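PDB 3VGM: glucokinase from Streptomyces griseus, which probably phosphorylates D-glucose with ATP to give D-glucose 6-phosphate and ADP, as a zinc-containing kinase of the ROK family. Local coordinates for residues R182-Y187 with R234-W239; F251-F256 with P288-L293. One frame throughout, in Å; residues are numbered along the deposited sequence.

Helix 227-251 and strand 255-259 follow each other in the chain and tie the two interactions together. Interaction 1 packs the middle of that helix on helix 181-194. Interaction 2 pairs the start of the strand with strand 291-294 at the border of a five-stranded mixed sheet. The centres lie 23 Å apart, and the nearest atoms about 10 Å, so the two do not touch. In interaction 1 the Leu236 side chain is about 13 Å from the bound glucose, and that of Trp239 about 13 Å from a zinc ion. Interaction 2 lies away from the zinc-binding residues; the side chain of Phe256 is about 13 Å from a bound potassium ion.

Interaction 1 of 2, residues R182-Y187 with R234-W239; sequences RALVRY and RELARW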
loop_
_atom_site.group_PDB
_atom_site.type_symbol
_atom_site.label_atom_id
_atom_site.label_comp_id
_atom_site.label_asym_id
_atom_site.label_seq_id
_atom_site.Cartn_x
_atom_site.Cartn_y
_atom_site.Cartn_z
ATOM N N ARG A 182 15.487 -13.359 -0.776
ATOM C CA ARG A 182 14.348 -13.890 -1.542
ATOM C C ARG A 182 13.597 -12.791 -2.318
ATOM O O ARG A 182 13.138 -13.022 -3.451
ATOM C CB ARG A 182 13.380 -14.649 -0.639
ATOM C CG ARG A 182 14.015 -15.945 0.008
ATOM C CD ARG A 182 12.891 -16.862 0.581
ATOM N NE ARG A 182 13.215 -17.510 1.866
ATOM C CZ ARG A 182 13.137 -16.934 3.081
ATOM N NH1 ARG A 182 12.767 -15.652 3.237
ATOM N NH2 ARG A 182 13.459 -17.645 4.164
ATOM N N ALA A 183 13.505 -11.598 -1.737
ATOM C CA ALA A 183 12.937 -10.454 -2.474
ATOM C C ALA A 183 13.826 -10.064 -3.643
ATOM O O ALA A 183 13.330 -9.758 -4.737
ATOM C CB ALA A 183 12.734 -9.233 -1.533
ATOM N N LEU A 184 15.143 -10.034 -3.412
ATOM C CA LEU A 184 16.074 -9.726 -4.503
ATOM C C LEU A 184 15.800 -10.610 -5.728
ATOM O O LEU A 184 15.723 -10.118 -6.864
ATOM C CB LEU A 184 17.537 -9.910 -4.034
ATOM C CG LEU A 184 18.625 -9.554 -5.062
ATOM C CD1 LEU A 184 18.655 -8.040 -5.313
ATOM C CD2 LEU A 184 19.990 -10.060 -4.544
ATOM N N VAL A 185 15.637 -11.916 -5.481
ATOM C CA VAL A 185 15.389 -12.891 -6.550
ATOM C C VAL A 185 14.042 -12.617 -7.230
ATOM O O VAL A 185 13.935 -12.653 -8.461
ATOM C CB VAL A 185 15.510 -14.336 -6.002
ATOM C CG1 VAL A 185 14.975 -15.376 -6.998
ATOM C CG2 VAL A 185 17.003 -14.645 -5.621
ATOM N N ARG A 186 13.022 -12.268 -6.452
ATOM C CA ARG A 186 11.728 -11.921 -7.052
ATOM C C ARG A 186 11.870 -10.706 -7.986
ATOM O O ARG A 186 11.384 -10.732 -9.118
ATOM C CB ARG A 186 10.660 -11.638 -5.978
ATOM C CG ARG A 186 9.313 -11.273 -6.609
ATOM C CD ARG A 186 8.199 -11.110 -5.549
ATOM N NE ARG A 186 8.342 -9.877 -4.768
ATOM C CZ ARG A 186 8.834 -9.789 -3.527
ATOM N NH1 ARG A 186 8.873 -8.600 -2.931
ATOM N NH2 ARG A 186 9.263 -10.860 -2.873
ATOM N N TYR A 187 12.567 -9.657 -7.529
ATOM C CA TYR A 187 12.708 -8.467 -8.382
ATOM C C TYR A 187 13.427 -8.805 -9.683
ATOM O O TYR A 187 13.024 -8.359 -10.751
ATOM C CB TYR A 187 13.472 -7.346 -7.653
ATOM C CG TYR A 187 12.854 -6.950 -6.315
ATOM C CD1 TYR A 187 11.457 -6.858 -6.166
ATOM C CD2 TYR A 187 13.668 -6.646 -5.220
ATOM C CE1 TYR A 187 10.888 -6.502 -4.929
ATOM C CE2 TYR A 187 13.103 -6.274 -3.972
ATOM C CZ TYR A 187 11.704 -6.217 -3.863
ATOM O OH TYR A 187 11.127 -5.890 -2.666
ATOM N N ARG A 234 18.809 -2.092 -6.506
ATOM C CA ARG A 234 18.257 -0.778 -6.203
ATOM C C ARG A 234 16.849 -0.850 -5.634
ATOM O O ARG A 234 16.502 -0.103 -4.715
ATOM C CB ARG A 234 18.313 0.129 -7.432
ATOM C CG ARG A 234 19.737 0.586 -7.705
ATOM C CD ARG A 234 19.788 1.402 -8.959
ATOM N NE ARG A 234 21.158 1.753 -9.315
ATOM C CZ ARG A 234 21.523 2.163 -10.529
ATOM N NH1 ARG A 234 20.615 2.252 -11.505
ATOM N NH2 ARG A 234 22.793 2.466 -10.769
ATOM N N GLU A 235 16.038 -1.756 -6.177
ATOM C CA GLU A 235 14.704 -1.965 -5.656
ATOM C C GLU A 235 14.755 -2.470 -4.208
ATOM O O GLU A 235 14.024 -1.962 -3.328
ATOM C CB GLU A 235 13.942 -2.942 -6.569
ATOM C CG GLU A 235 12.487 -3.137 -6.158
ATOM C CD GLU A 235 11.610 -3.628 -7.330
ATOM O OE1 GLU A 235 12.119 -3.837 -8.463
ATOM O OE2 GLU A 235 10.403 -3.791 -7.105
ATOM N N LEU A 236 15.634 -3.436 -3.944
ATOM C CA LEU A 236 15.800 -3.965 -2.570
ATOM C C LEU A 236 16.278 -2.831 -1.647
ATOM O O LEU A 236 15.786 -2.668 -0.512
ATOM C CB LEU A 236 16.802 -5.143 -2.550
ATOM C CG LEU A 236 17.068 -5.758 -1.165
ATOM C CD1 LEU A 236 17.308 -7.243 -1.251
ATOM C CD2 LEU A 236 18.249 -5.062 -0.441
ATOM N N ALA A 237 17.203 -2.018 -2.153
ATOM C CA ALA A 237 17.804 -0.946 -1.342
ATOM C C ALA A 237 16.793 0.087 -0.899
ATOM O O ALA A 237 16.925 0.657 0.194
ATOM C CB ALA A 237 18.973 -0.261 -2.102
ATOM N N ARG A 238 15.786 0.345 -1.734
ATOM C CA ARG A 238 14.739 1.279 -1.355
ATOM C C ARG A 238 13.981 0.759 -0.138
ATOM O O ARG A 238 13.711 1.524 0.789
ATOM C CB ARG A 238 13.769 1.545 -2.513
ATOM C CG ARG A 238 14.402 2.468 -3.590
ATOM C CD ARG A 238 13.364 2.929 -4.606
ATOM N NE ARG A 238 12.942 1.867 -5.535
ATOM C CZ ARG A 238 13.600 1.548 -6.654
ATOM N NH1 ARG A 238 14.732 2.175 -6.979
ATOM N NH2 ARG A 238 13.128 0.599 -7.448
ATOM N N TRP A 239 13.654 -0.535 -0.137
ATOM C CA TRP A 239 12.956 -1.126 1.018
ATOM C C TRP A 239 13.867 -1.181 2.230
ATOM O O TRP A 239 13.418 -0.897 3.341
ATOM C CB TRP A 239 12.439 -2.542 0.690
ATOM C CG TRP A 239 11.300 -2.508 -0.324
ATOM C CD1 TRP A 239 11.377 -2.829 -1.651
ATOM C CD2 TRP A 239 9.953 -2.078 -0.093
ATOM N NE1 TRP A 239 10.149 -2.653 -2.254
ATOM C CE2 TRP A 239 9.257 -2.199 -1.320
ATOM C CE3 TRP A 239 9.249 -1.632 1.042
ATOM C CZ2 TRP A 239 7.888 -1.875 -1.463
ATOM C CZ3 TRP A 239 7.842 -1.320 0.898
ATOM C CH2 TRP A 239 7.204 -1.432 -0.347
#
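Tyr187 lays one face of its ring against the side chain of Glu235. The CG of Glu235 sits almost exactly over the ring centre, 3.6 Å from the centroid. This is a CH-pi contact. The carboxylate continues along the same face, its plane 12° from that of the ring, and OE2 of Glu235 comes to 3.4 Å from CD1 of Tyr187. Glu235 holds its CG anti to the backbone N (chi1 -175°) and is extended beyond it, which carries the chain across the ring. The opposite ring face has the carbonyl oxygen of Ala183, offset toward the rim.

Trp239 meets the phenol end. Its side chain crosses that of Tyr187 at about a right angle, with CD1 of Trp239 3.2 Å from OH of Tyr187. The indole NE1 is also near this oxygen, but the angle is too poor for a hydrogen bond. The hydroxyl bonds instead to the backbone oxygen of Tyr178. Leu236 extends the apolar part: its CB lies 4.1 Å from CE2 of Tyr187, and its CD1 lies 3.9 Å from CB of Leu184.

The axes of the two short segments come within 9.5 Å, and their N-to-C directions are 136° apart. They belong to helices 181-194 and 227-251, joined here by side-chain packing. No hydrogen bond crosses between the segments. OE1 of Glu235 makes salt bridges to Arg191 and to Arg279 of a neighbouring subunit. Both the CG methylene and the flat carboxylate lie on the ring face, and the arginine pairing would probably offset the cost of burying the charge there.

Interaction 2 of 2, residues F251-F256 with P288-L293; sequences FDPSAF and PHAQVL
Ala255 and Phe256 pair with Gln291 and Val292 as neighbouring parallel strands. They are the two strands of a beta-alpha-beta unit, in which helix 267-280 makes the crossover, within the actin-like ATPase fold of ROK kinases. Three backbone hydrogen bonds set the register. Gln291 N donates to Ser254 O, with the donor tilted 19° from the carbonyl plane. Phe256 N gives a straighter bond to Gln291 O at 2.8 Å, and Leu293 N reaches Phe256 O at the same length. Gln291 O also receives a CA-H...O contact from Ala255.

Side chains pack on both faces of the sheet. On the face of Ala255 and Gln291, CB of Ala255 touches CD1 of Leu293 at 3.7 Å. On the face of Phe256 and Val292, the methyl of Ala290 lies 3.7 Å from CE2 of Phe256. Phe256 has CG anti to its carbonyl carbon (chi1 -70°), and the ring leans back to its own segment: CG of Pro253 lies over one face, offset toward the rim. Leu244, Leu247 and Ala248 of helix 227-251 also pack on Phe256, as does Ile126 of strand 125-130.

Further out, Asp252 leaves the helix with positive phi. Its OD1 forms a salt bridge with Arg287, and its OD2 takes the backbone N-H groups of Phe149 and Val151 of another neighbouring subunit. Ser254 OG bonds to His122. Two waters bridge the segments. One donates both to OD1 of Asp252 and to the carbonyl of Pro288. The other accepts from NE2 of Gln291 at 3.0 Å and donates to Ser254 O at 2.8 Å, the same oxygen that receives Gln291 N.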
loop_
_atom_site.group_PDB
_atom_site.type_symbol
_atom_site.label_atom_id
_atom_site.label_comp_id
_atom_site.label_asym_id
_atom_site.label_seq_id
_atom_site.Cartn_x
_atom_site.Cartn_y
_atom_site.Cartn_z
ATOM N N PHE A 251 14.294 3.746 17.458
ATOM C CA PHE A 251 15.393 3.555 18.407
ATOM C C PHE A 251 16.395 4.704 18.489
ATOM O O PHE A 251 17.109 4.817 19.487
ATOM C CB PHE A 251 16.193 2.324 18.004
ATOM C CG PHE A 251 15.441 1.059 18.134
ATOM C CD1 PHE A 251 15.328 0.441 19.375
ATOM C CD2 PHE A 251 14.858 0.472 17.027
ATOM C CE1 PHE A 251 14.663 -0.764 19.506
ATOM C CE2 PHE A 251 14.160 -0.733 17.157
ATOM C CZ PHE A 251 14.061 -1.346 18.400
ATOM N N ASP A 252 16.458 5.520 17.439
ATOM C CA ASP A 252 17.422 6.637 17.337
ATOM C C ASP A 252 18.855 6.235 17.760
ATOM O O ASP A 252 19.432 6.868 18.638
ATOM C CB ASP A 252 16.943 7.833 18.176
ATOM C CG ASP A 252 17.767 9.108 17.922
ATOM O OD1 ASP A 252 18.123 9.371 16.747
ATOM O OD2 ASP A 252 18.019 9.857 18.894
ATOM N N PRO A 253 19.421 5.177 17.145
ATOM C CA PRO A 253 20.744 4.707 17.594
ATOM C C PRO A 253 21.879 5.615 17.102
ATOM O O PRO A 253 21.664 6.469 16.246
ATOM C CB PRO A 253 20.860 3.332 16.917
ATOM C CG PRO A 253 20.124 3.531 15.611
ATOM C CD PRO A 253 18.964 4.482 15.924
ATOM N N SER A 254 23.081 5.415 17.652
ATOM C CA SER A 254 24.299 6.027 17.138
ATOM C C SER A 254 24.572 5.547 15.700
ATOM O O SER A 254 25.032 6.311 14.827
ATOM C CB SER A 254 25.459 5.552 18.040
ATOM O OG SER A 254 26.521 6.460 17.909
ATOM N N ALA A 255 24.320 4.261 15.466
ATOM C CA ALA A 255 24.701 3.621 14.202
ATOM C C ALA A 255 23.826 2.436 13.920
ATOM O O ALA A 255 23.354 1.774 14.846
ATOM C CB ALA A 255 26.187 3.125 14.271
ATOM N N PHE A 256 23.667 2.158 12.631
ATOM C CA PHE A 256 23.142 0.904 12.125
ATOM C C PHE A 256 24.328 0.119 11.553
ATOM O O PHE A 256 25.229 0.719 10.929
ATOM C CB PHE A 256 22.168 1.171 11.002
ATOM C CG PHE A 256 20.900 1.788 11.468
ATOM C CD1 PHE A 256 19.910 0.989 12.057
ATOM C CD2 PHE A 256 20.699 3.163 11.352
ATOM C CE1 PHE A 256 18.702 1.568 12.524
ATOM C CE2 PHE A 256 19.490 3.760 11.825
ATOM C CZ PHE A 256 18.503 2.957 12.397
ATOM N N PRO A 288 20.356 14.742 14.253
ATOM C CA PRO A 288 21.567 14.058 13.756
ATOM C C PRO A 288 21.240 12.745 13.030
ATOM O O PRO A 288 20.265 12.071 13.376
ATOM C CB PRO A 288 22.370 13.785 15.025
ATOM C CG PRO A 288 21.897 14.880 16.012
ATOM C CD PRO A 288 20.405 14.957 15.714
ATOM N N HIS A 289 22.036 12.402 12.020
ATOM C CA HIS A 289 21.835 11.161 11.280
ATOM C C HIS A 289 22.677 10.042 11.854
ATOM O O HIS A 289 23.905 10.186 11.998
ATOM C CB HIS A 289 22.261 11.334 9.827
ATOM C CG HIS A 289 21.424 12.301 9.061
ATOM N ND1 HIS A 289 21.292 12.234 7.693
ATOM C CD2 HIS A 289 20.650 13.338 9.470
ATOM C CE1 HIS A 289 20.507 13.218 7.285
ATOM N NE2 HIS A 289 20.097 13.895 8.344
ATOM N N ALA A 290 22.035 8.914 12.137
ATOM C CA ALA A 290 22.780 7.718 12.495
ATOM C C ALA A 290 23.773 7.384 11.375
ATOM O O ALA A 290 23.471 7.574 10.185
ATOM C CB ALA A 290 21.817 6.525 12.718
ATOM N N GLN A 291 24.940 6.880 11.759
ATOM C CA GLN A 291 25.862 6.275 10.773
ATOM C C GLN A 291 25.295 4.947 10.288
ATOM O O GLN A 291 24.674 4.207 11.046
ATOM C CB GLN A 291 27.241 6.048 11.386
ATOM C CG GLN A 291 27.866 7.336 11.917
ATOM C CD GLN A 291 29.185 7.082 12.594
ATOM O OE1 GLN A 291 30.109 6.576 11.971
ATOM N NE2 GLN A 291 29.289 7.449 13.874
ATOM N N VAL A 292 25.455 4.673 9.002
ATOM C CA VAL A 292 25.088 3.376 8.455
ATOM C C VAL A 292 26.412 2.713 8.073
ATOM O O VAL A 292 27.100 3.163 7.143
ATOM C CB VAL A 292 24.179 3.527 7.224
ATOM C CG1 VAL A 292 23.892 2.162 6.555
ATOM C CG2 VAL A 292 22.849 4.221 7.626
ATOM N N LEU A 293 26.757 1.675 8.833
ATOM C CA LEU A 293 28.089 1.079 8.791
ATOM C C LEU A 293 28.050 -0.308 8.177
ATOM O O LEU A 293 27.076 -1.055 8.357
ATOM C CB LEU A 293 28.639 0.986 10.216
ATOM C CG LEU A 293 28.726 2.316 10.984
ATOM C CD1 LEU A 293 29.205 2.093 12.426
ATOM C CD2 LEU A 293 29.624 3.271 10.250
HETATM O O HOH W 1 18.602 11.628 15.514
HETATM O O HOH W 2 26.808 8.451 15.200
#